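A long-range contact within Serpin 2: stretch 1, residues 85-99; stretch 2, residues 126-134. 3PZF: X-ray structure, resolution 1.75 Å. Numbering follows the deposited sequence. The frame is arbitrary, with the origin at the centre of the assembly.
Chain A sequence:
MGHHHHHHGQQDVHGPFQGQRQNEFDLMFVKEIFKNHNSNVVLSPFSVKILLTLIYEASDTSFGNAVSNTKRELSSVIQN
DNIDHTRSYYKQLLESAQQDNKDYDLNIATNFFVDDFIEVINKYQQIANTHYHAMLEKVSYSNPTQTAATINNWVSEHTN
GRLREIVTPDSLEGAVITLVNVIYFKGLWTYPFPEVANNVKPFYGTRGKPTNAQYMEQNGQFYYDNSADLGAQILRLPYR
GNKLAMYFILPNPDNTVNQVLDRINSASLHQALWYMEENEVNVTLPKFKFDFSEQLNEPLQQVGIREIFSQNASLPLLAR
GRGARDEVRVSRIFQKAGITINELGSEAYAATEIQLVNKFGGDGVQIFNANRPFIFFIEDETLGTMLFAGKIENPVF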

ATOM      1  N   HIS A  85      -8.883  -8.829  20.027  1.00 41.23           N
ATOM      2  CA  HIS A  85      -9.608  -8.102  18.988  1.00 40.94           C
ATOM      3  C   HIS A  85      -8.643  -7.710  17.890  1.00 29.73           C
ATOM      4  O   HIS A  85      -9.006  -7.659  16.717  1.00 31.56           O
ATOM      5  CB  HIS A  85     -10.214  -6.814  19.528  1.00 43.89           C
ATOM      6  CG  HIS A  85     -11.130  -6.126  18.557  1.00 58.86           C
ATOM      7  ND1 HIS A  85     -11.577  -6.728  17.396  1.00 56.09           N
ATOM      8  CD2 HIS A  85     -11.696  -4.895  18.581  1.00 70.10           C
ATOM      9  CE1 HIS A  85     -12.368  -5.894  16.745  1.00 59.93           C
ATOM     10  NE2 HIS A  85     -12.459  -4.774  17.442  1.00 64.63           N
ATOM     11  N   THR A  86      -7.417  -7.371  18.285  1.00 35.59           N
ATOM     12  CA  THR A  86      -6.445  -6.867  17.317  1.00 31.85           C
ATOM     13  C   THR A  86      -6.085  -7.982  16.345  1.00 28.78           C
ATOM     14  O   THR A  86      -6.077  -7.778  15.128  1.00 27.80           O
ATOM     15  CB  THR A  86      -5.188  -6.308  18.027  1.00 35.22           C
ATOM     16  OG1 THR A  86      -5.562  -5.169  18.814  1.00 38.53           O
ATOM     17  CG2 THR A  86      -4.104  -5.886  17.033  1.00 25.13           C
ATOM     18  N   ARG A  87      -5.801  -9.158  16.886  1.00 28.47           N
ATOM     19  CA  ARG A  87      -5.492 -10.316  16.078  1.00 31.20           C
ATOM     20  C   ARG A  87      -6.640 -10.670  15.138  1.00 34.13           C
ATOM     21  O   ARG A  87      -6.408 -10.839  13.958  1.00 33.21           O
ATOM     22  CB  ARG A  87      -5.145 -11.505  16.960  1.00 30.92           C
ATOM     23  CG  ARG A  87      -3.765 -11.373  17.586  1.00 27.36           C
ATOM     24  CD  ARG A  87      -3.584 -12.379  18.776  1.00 30.46           C
ATOM     25  NE  ARG A  87      -2.312 -12.123  19.448  1.00 29.22           N
ATOM     26  CZ  ARG A  87      -1.896 -12.768  20.541  1.00 31.76           C
ATOM     27  NH1 ARG A  87      -2.645 -13.722  21.077  1.00 35.70           N
ATOM     28  NH2 ARG A  87      -0.726 -12.461  21.090  1.00 30.66           N
ATOM     29  N   SER A  88      -7.865 -10.791  15.644  1.00 33.32           N
ATOM     30  CA  SER A  88      -8.968 -11.224  14.788  1.00 31.03           C
ATOM     31  C   SER A  88      -9.278 -10.179  13.729  1.00 30.73           C
ATOM     32  O   SER A  88      -9.624 -10.523  12.615  1.00 33.36           O
ATOM     33  CB  SER A  88     -10.230 -11.576  15.592  1.00 36.45           C
ATOM     34  OG  SER A  88     -10.620 -10.508  16.426  1.00 44.35           O
ATOM     35  N   TYR A  89      -9.103  -8.907  14.067  1.00 30.19           N
ATOM     36  CA  TYR A  89      -9.322  -7.815  13.120  1.00 29.94           C
ATOM     37  C   TYR A  89      -8.355  -7.894  11.964  1.00 28.85           C
ATOM     38  O   TYR A  89      -8.777  -7.941  10.808  1.00 28.83           O
ATOM     39  CB  TYR A  89      -9.128  -6.460  13.811  1.00 33.22           C
ATOM     40  CG  TYR A  89      -9.350  -5.269  12.908  1.00 32.11           C
ATOM     41  CD1 TYR A  89     -10.641  -4.907  12.529  1.00 48.31           C
ATOM     42  CD2 TYR A  89      -8.299  -4.494  12.467  1.00 34.48           C
ATOM     43  CE1 TYR A  89     -10.869  -3.825  11.719  1.00 41.93           C
ATOM     44  CE2 TYR A  89      -8.518  -3.393  11.629  1.00 40.53           C
ATOM     45  CZ  TYR A  89      -9.817  -3.069  11.276  1.00 37.23           C
ATOM     46  OH  TYR A  89     -10.087  -1.991  10.459  1.00 41.09           O
ATOM     47  N   TYR A  90      -7.055  -7.846  12.257  1.00 24.29           N
ATOM     48  CA  TYR A  90      -6.068  -7.861  11.186  1.00 24.31           C
ATOM     49  C   TYR A  90      -6.104  -9.183  10.438  1.00 25.19           C
ATOM     50  O   TYR A  90      -5.913  -9.219   9.227  1.00 24.88           O
ATOM     51  CB  TYR A  90      -4.663  -7.504  11.686  1.00 22.52           C
ATOM     52  CG  TYR A  90      -4.554  -6.035  11.940  1.00 30.87           C
ATOM     53  CD1 TYR A  90      -4.600  -5.139  10.870  1.00 34.04           C
ATOM     54  CD2 TYR A  90      -4.477  -5.521  13.222  1.00 26.11           C
ATOM     55  CE1 TYR A  90      -4.529  -3.795  11.073  1.00 35.57           C
ATOM     56  CE2 TYR A  90      -4.391  -4.157  13.437  1.00 28.49           C
ATOM     57  CZ  TYR A  90      -4.430  -3.299  12.343  1.00 35.95           C
ATOM     58  OH  TYR A  90      -4.350  -1.938  12.484  1.00 39.01           O
ATOM     59  N   LYS A  91      -6.411 -10.262  11.143  1.00 29.42           N
ATOM     60  CA  LYS A  91      -6.468 -11.554  10.489  1.00 24.36           C
ATOM     61  C   LYS A  91      -7.622 -11.577   9.470  1.00 27.77           C
ATOM     62  O   LYS A  91      -7.487 -12.104   8.365  1.00 28.83           O
ATOM     63  CB  LYS A  91      -6.638 -12.650  11.541  1.00 32.35           C
ATOM     64  CG  LYS A  91      -6.616 -14.052  10.993  1.00 30.63           C
ATOM     65  CD  LYS A  91      -6.746 -15.083  12.144  1.00 35.31           C
ATOM     66  CE  LYS A  91      -7.479 -16.316  11.683  1.00 46.10           C
ATOM     67  NZ  LYS A  91      -6.619 -17.171  10.832  1.00 52.56           N
ATOM     68  N   GLN A  92      -8.764 -11.019   9.858  1.00 27.70           N
ATOM     69  CA  GLN A  92      -9.938 -11.016   8.992  1.00 27.88           C
ATOM     70  C   GLN A  92      -9.648 -10.197   7.741  1.00 28.22           C
ATOM     71  O   GLN A  92      -9.950 -10.629   6.625  1.00 26.08           O
ATOM     72  CB  GLN A  92     -11.146 -10.410   9.705  1.00 29.04           C
ATOM     73  CG  GLN A  92     -12.299 -10.119   8.750  1.00 38.52           C
ATOM     74  CD  GLN A  92     -13.559  -9.592   9.428  1.00 47.53           C
ATOM     75  OE1 GLN A  92     -14.597  -9.427   8.781  1.00 50.78           O
ATOM     76  NE2 GLN A  92     -13.481  -9.336  10.729  1.00 41.70           N
ATOM     77  N   LEU A  93      -9.080  -9.007   7.934  1.00 22.96           N
ATOM     78  CA  LEU A  93      -8.759  -8.125   6.797  1.00 27.05           C
ATOM     79  C   LEU A  93      -7.690  -8.734   5.868  1.00 26.99           C
ATOM     80  O   LEU A  93      -7.787  -8.595   4.656  1.00 24.54           O
ATOM     81  CB  LEU A  93      -8.282  -6.749   7.285  1.00 23.59           C
ATOM     82  CG  LEU A  93      -9.366  -5.681   7.539  1.00 30.24           C
ATOM     83  CD1 LEU A  93     -10.435  -6.163   8.520  1.00 35.54           C
ATOM     84  CD2 LEU A  93      -8.713  -4.430   8.084  1.00 33.41           C
ATOM     85  N   LEU A  94      -6.678  -9.394   6.431  1.00 25.55           N
ATOM     86  CA  LEU A  94      -5.645 -10.042   5.612  1.00 23.90           C
ATOM     87  C   LEU A  94      -6.274 -11.137   4.777  1.00 32.80           C
ATOM     88  O   LEU A  94      -5.970 -11.293   3.600  1.00 30.30           O
ATOM     89  CB  LEU A  94      -4.549 -10.677   6.474  1.00 22.51           C
ATOM     90  CG  LEU A  94      -3.426  -9.741   6.856  1.00 23.19           C
ATOM     91  CD1 LEU A  94      -2.600 -10.360   7.974  1.00 27.79           C
ATOM     92  CD2 LEU A  94      -2.557  -9.426   5.600  1.00 24.78           C
ATOM     93  N   GLU A  95      -7.151 -11.918   5.399  1.00 27.19           N
ATOM     94  CA  GLU A  95      -7.746 -13.054   4.710  1.00 29.75           C
ATOM     95  C   GLU A  95      -8.787 -12.615   3.670  1.00 33.23           C
ATOM     96  O   GLU A  95      -8.959 -13.270   2.642  1.00 35.09           O
ATOM     97  CB  GLU A  95      -8.307 -14.055   5.740  1.00 43.95           C
ATOM     98  CG  GLU A  95      -7.165 -14.730   6.524  1.00 48.56           C
ATOM     99  CD  GLU A  95      -7.621 -15.721   7.584  1.00 51.73           C
ATOM    100  OE1 GLU A  95      -8.829 -15.765   7.896  1.00 43.12           O
ATOM    101  OE2 GLU A  95      -6.739 -16.443   8.111  1.00 60.03           O
ATOM    102  N   SER A  96      -9.470 -11.499   3.914  1.00 31.79           N
ATOM    103  CA  SER A  96     -10.447 -11.000   2.955  1.00 28.84           C
ATOM    104  C   SER A  96      -9.692 -10.519   1.714  1.00 34.44           C
ATOM    105  O   SER A  96     -10.128 -10.727   0.583  1.00 33.88           O
ATOM    106  CB  SER A  96     -11.239  -9.824   3.527  1.00 28.88           C
ATOM    107  OG  SER A  96     -12.093  -9.231   2.543  1.00 32.17           O
ATOM    108  N   ALA A  97      -8.562  -9.860   1.936  1.00 25.72           N
ATOM    109  CA  ALA A  97      -7.801  -9.285   0.814  1.00 29.92           C
ATOM    110  C   ALA A  97      -7.100 -10.351  -0.007  1.00 31.30           C
ATOM    111  O   ALA A  97      -7.099 -10.293  -1.240  1.00 33.48           O
ATOM    112  CB  ALA A  97      -6.760  -8.291   1.316  1.00 23.91           C
ATOM    113  N   GLN A  98      -6.494 -11.317   0.676  1.00 29.91           N
ATOM    114  CA  GLN A  98      -5.615 -12.275   0.024  1.00 36.83           C
ATOM    115  C   GLN A  98      -6.349 -13.545  -0.316  1.00 46.61           C
ATOM    116  O   GLN A  98      -5.734 -14.501  -0.789  1.00 45.21           O
ATOM    117  CB  GLN A  98      -4.462 -12.679   0.929  1.00 35.18           C
ATOM    118  CG  GLN A  98      -3.482 -11.610   1.267  1.00 30.18           C
ATOM    119  CD  GLN A  98      -2.393 -12.170   2.147  1.00 33.29           C
ATOM    120  OE1 GLN A  98      -1.305 -12.477   1.678  1.00 31.53           O
ATOM    121  NE2 GLN A  98      -2.695 -12.357   3.417  1.00 45.47           N
ATOM    122  N   GLN A  99      -7.653 -13.559  -0.063  1.00 38.97           N
ATOM    123  CA  GLN A  99      -8.427 -14.788  -0.206  1.00 51.78           C
ATOM    124  C   GLN A  99      -8.037 -15.445  -1.518  1.00 55.87           C
ATOM    125  O   GLN A  99      -8.009 -14.789  -2.556  1.00 50.62           O
ATOM    126  CB  GLN A  99      -9.933 -14.489  -0.192  1.00 41.10           C
ATOM    127  N   GLN A 126       4.476 -18.410  16.114  1.00 36.56           N
ATOM    128  CA  GLN A 126       3.090 -18.890  16.011  1.00 34.23           C
ATOM    129  C   GLN A 126       2.075 -17.770  15.740  1.00 38.53           C
ATOM    130  O   GLN A 126       1.308 -17.840  14.771  1.00 36.77           O
ATOM    131  CB  GLN A 126       2.687 -19.639  17.293  1.00 37.28           C
ATOM    132  N   ILE A 127       2.040 -16.757  16.604  1.00 32.06           N
ATOM    133  CA  ILE A 127       1.108 -15.638  16.410  1.00 31.30           C
ATOM    134  C   ILE A 127       1.368 -14.934  15.087  1.00 27.96           C
ATOM    135  O   ILE A 127       0.444 -14.563  14.368  1.00 28.27           O
ATOM    136  CB  ILE A 127       1.230 -14.609  17.543  1.00 35.21           C
ATOM    137  CG1 ILE A 127       0.799 -15.234  18.875  1.00 43.58           C
ATOM    138  CG2 ILE A 127       0.347 -13.403  17.271  1.00 46.80           C
ATOM    139  CD1 ILE A 127      -0.488 -15.962  18.787  1.00 41.18           C
ATOM    140  N   ALA A 128       2.629 -14.741  14.750  1.00 27.73           N
ATOM    141  CA  ALA A 128       2.959 -13.995  13.543  1.00 26.23           C
ATOM    142  C   ALA A 128       2.397 -14.705  12.313  1.00 28.54           C
ATOM    143  O   ALA A 128       1.763 -14.072  11.474  1.00 24.90           O
ATOM    144  CB  ALA A 128       4.468 -13.813  13.425  1.00 29.02           C
ATOM    145  N   ASN A 129       2.596 -16.025  12.243  1.00 33.33           N
ATOM    146  CA  ASN A 129       2.108 -16.845  11.133  1.00 33.17           C
ATOM    147  C   ASN A 129       0.577 -16.898  11.085  1.00 34.78           C
ATOM    148  O   ASN A 129      -0.019 -16.761  10.023  1.00 36.20           O
ATOM    149  CB  ASN A 129       2.615 -18.304  11.241  1.00 38.84           C
ATOM    150  CG  ASN A 129       4.141 -18.426  11.304  1.00 54.75           C
ATOM    151  OD1 ASN A 129       4.877 -17.506  10.947  1.00 51.73           O
ATOM    152  ND2 ASN A 129       4.618 -19.593  11.742  1.00 52.73           N
ATOM    153  N   THR A 130      -0.051 -17.134  12.236  1.00 35.46           N
ATOM    154  CA  THR A 130      -1.492 -17.401  12.287  1.00 39.88           C
ATOM    155  C   THR A 130      -2.332 -16.153  12.029  1.00 39.74           C
ATOM    156  O   THR A 130      -3.229 -16.172  11.181  1.00 43.19           O
ATOM    157  CB  THR A 130      -1.896 -18.019  13.653  1.00 38.58           C
ATOM    158  OG1 THR A 130      -1.300 -19.319  13.770  1.00 38.59           O
ATOM    159  CG2 THR A 130      -3.400 -18.146  13.783  1.00 44.54           C
ATOM    160  N   HIS A 131      -2.041 -15.073  12.754  1.00 29.41           N
ATOM    161  CA  HIS A 131      -2.894 -13.892  12.701  1.00 31.64           C
ATOM    162  C   HIS A 131      -2.418 -12.843  11.691  1.00 30.25           C
ATOM    163  O   HIS A 131      -3.229 -12.099  11.173  1.00 27.85           O
ATOM    164  CB  HIS A 131      -2.989 -13.238  14.078  1.00 34.01           C
ATOM    165  CG  HIS A 131      -3.440 -14.168  15.164  1.00 36.60           C
ATOM    166  ND1 HIS A 131      -4.770 -14.427  15.415  1.00 38.46           N
ATOM    167  CD2 HIS A 131      -2.737 -14.890  16.070  1.00 37.52           C
ATOM    168  CE1 HIS A 131      -4.868 -15.269  16.430  1.00 44.89           C
ATOM    169  NE2 HIS A 131      -3.646 -15.567  16.846  1.00 38.05           N
ATOM    170  N   TYR A 132      -1.117 -12.773  11.434  1.00 30.30           N
ATOM    171  CA  TYR A 132      -0.571 -11.672  10.623  1.00 30.39           C
ATOM    172  C   TYR A 132       0.070 -12.166   9.347  1.00 25.20           C
ATOM    173  O   TYR A 132       0.596 -11.380   8.560  1.00 29.68           O
ATOM    174  CB  TYR A 132       0.429 -10.856  11.455  1.00 21.89           C
ATOM    175  CG  TYR A 132      -0.202 -10.318  12.730  1.00 23.46           C
ATOM    176  CD1 TYR A 132      -1.103  -9.249  12.680  1.00 25.88           C
ATOM    177  CD2 TYR A 132       0.069 -10.890  13.972  1.00 23.44           C
ATOM    178  CE1 TYR A 132      -1.698  -8.753  13.833  1.00 23.93           C
ATOM    179  CE2 TYR A 132      -0.519 -10.405  15.123  1.00 24.14           C
ATOM    180  CZ  TYR A 132      -1.398  -9.343  15.056  1.00 24.28           C
ATOM    181  OH  TYR A 132      -1.981  -8.869  16.210  1.00 25.13           O
ATOM    182  N   HIS A 133       0.021 -13.473   9.140  1.00 28.28           N
ATOM    183  CA  HIS A 133       0.571 -14.079   7.940  1.00 37.63           C
ATOM    184  C   HIS A 133       1.975 -13.552   7.657  1.00 34.33           C
ATOM    185  O   HIS A 133       2.320 -13.208   6.521  1.00 31.00           O
ATOM    186  CB  HIS A 133      -0.408 -13.870   6.789  1.00 38.48           C
ATOM    187  CG  HIS A 133      -1.719 -14.548   7.042  1.00 54.92           C
ATOM    188  ND1 HIS A 133      -1.855 -15.920   7.028  1.00 63.43           N
ATOM    189  CD2 HIS A 133      -2.928 -14.056   7.406  1.00 54.27           C
ATOM    190  CE1 HIS A 133      -3.102 -16.242   7.322  1.00 60.97           C
ATOM    191  NE2 HIS A 133      -3.773 -15.128   7.558  1.00 52.76           N
ATOM    192  N   ALA A 134       2.753 -13.502   8.733  1.00 30.82           N
ATOM    193  CA  ALA A 134       4.150 -13.071   8.730  1.00 30.22           C
ATOM    194  C   ALA A 134       5.053 -14.181   9.268  1.00 35.53           C
ATOM    195  O   ALA A 134       4.605 -15.048  10.035  1.00 32.25           O
ATOM    196  CB  ALA A 134       4.294 -11.831   9.596  1.00 29.65           C
TER

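The carbonyl oxygen of His-131 is buried by this contact yet has no hydrogen-bond partner anywhere in the model. What faces it is carbon: Lys-91 CA lies 3.4 Å from His-131 O, with an angle of 123° at the hydrogen, a CA-H...O contact that can offset only part of the lost bond. Leu-94 CD1 adds a nonpolar neighbor 3.7 Å from the same His-131 O.

The same two residues, Lys-91 and His-131, form the closest CA pair, Lys-91 CA to His-131 CA at 4.8 Å. The helix axes come within 8.7 Å and their N-to-C directions differ by 53°, so the helices diverge from a limited zone, which buries 563 Å² in total.

Toward the start of stretch 1, Arg-87 has more of its surface covered by the other stretch than any other residue here, 96 Å². Its CB sits 3.7 Å from the centroid of the His-131 ring and 29° off the ring normal, a CH-pi contact over the face. Farther along the same side chain, Ile-127 CG2 lies over one face of the guanidinium, 3.7 Å from Arg-87 NE, while the NE and NH2 atoms are hydrogen-bonded elsewhere in the structure. The CA-to-CB bond of Tyr-132 points away from stretch 1, but chi1 of -57° (m) brings its ring back: Tyr-132 CE1 meets Tyr-90 CB at 3.9 Å, and Tyr-132 OH approaches Arg-87 CG at 3.4 Å.

At the other end, His-133 leaves helical geometry with phi/psi of 48/45, and its CB points toward stretch 1. Its NE2 donates to Glu-95 OE2 at 3.3 Å with an N-H...O angle of 142°, long and bent, but the one hydrogen bond between the stretches. The same Glu-95 OE2 accepts from Lys-91 NZ at 2.8 Å in a salt bridge one helical turn back, so a single carboxylate oxygen serves both groups. Leu-94 CD1 packs at the imidazole edge, 3.8 Å from His-133 CD2.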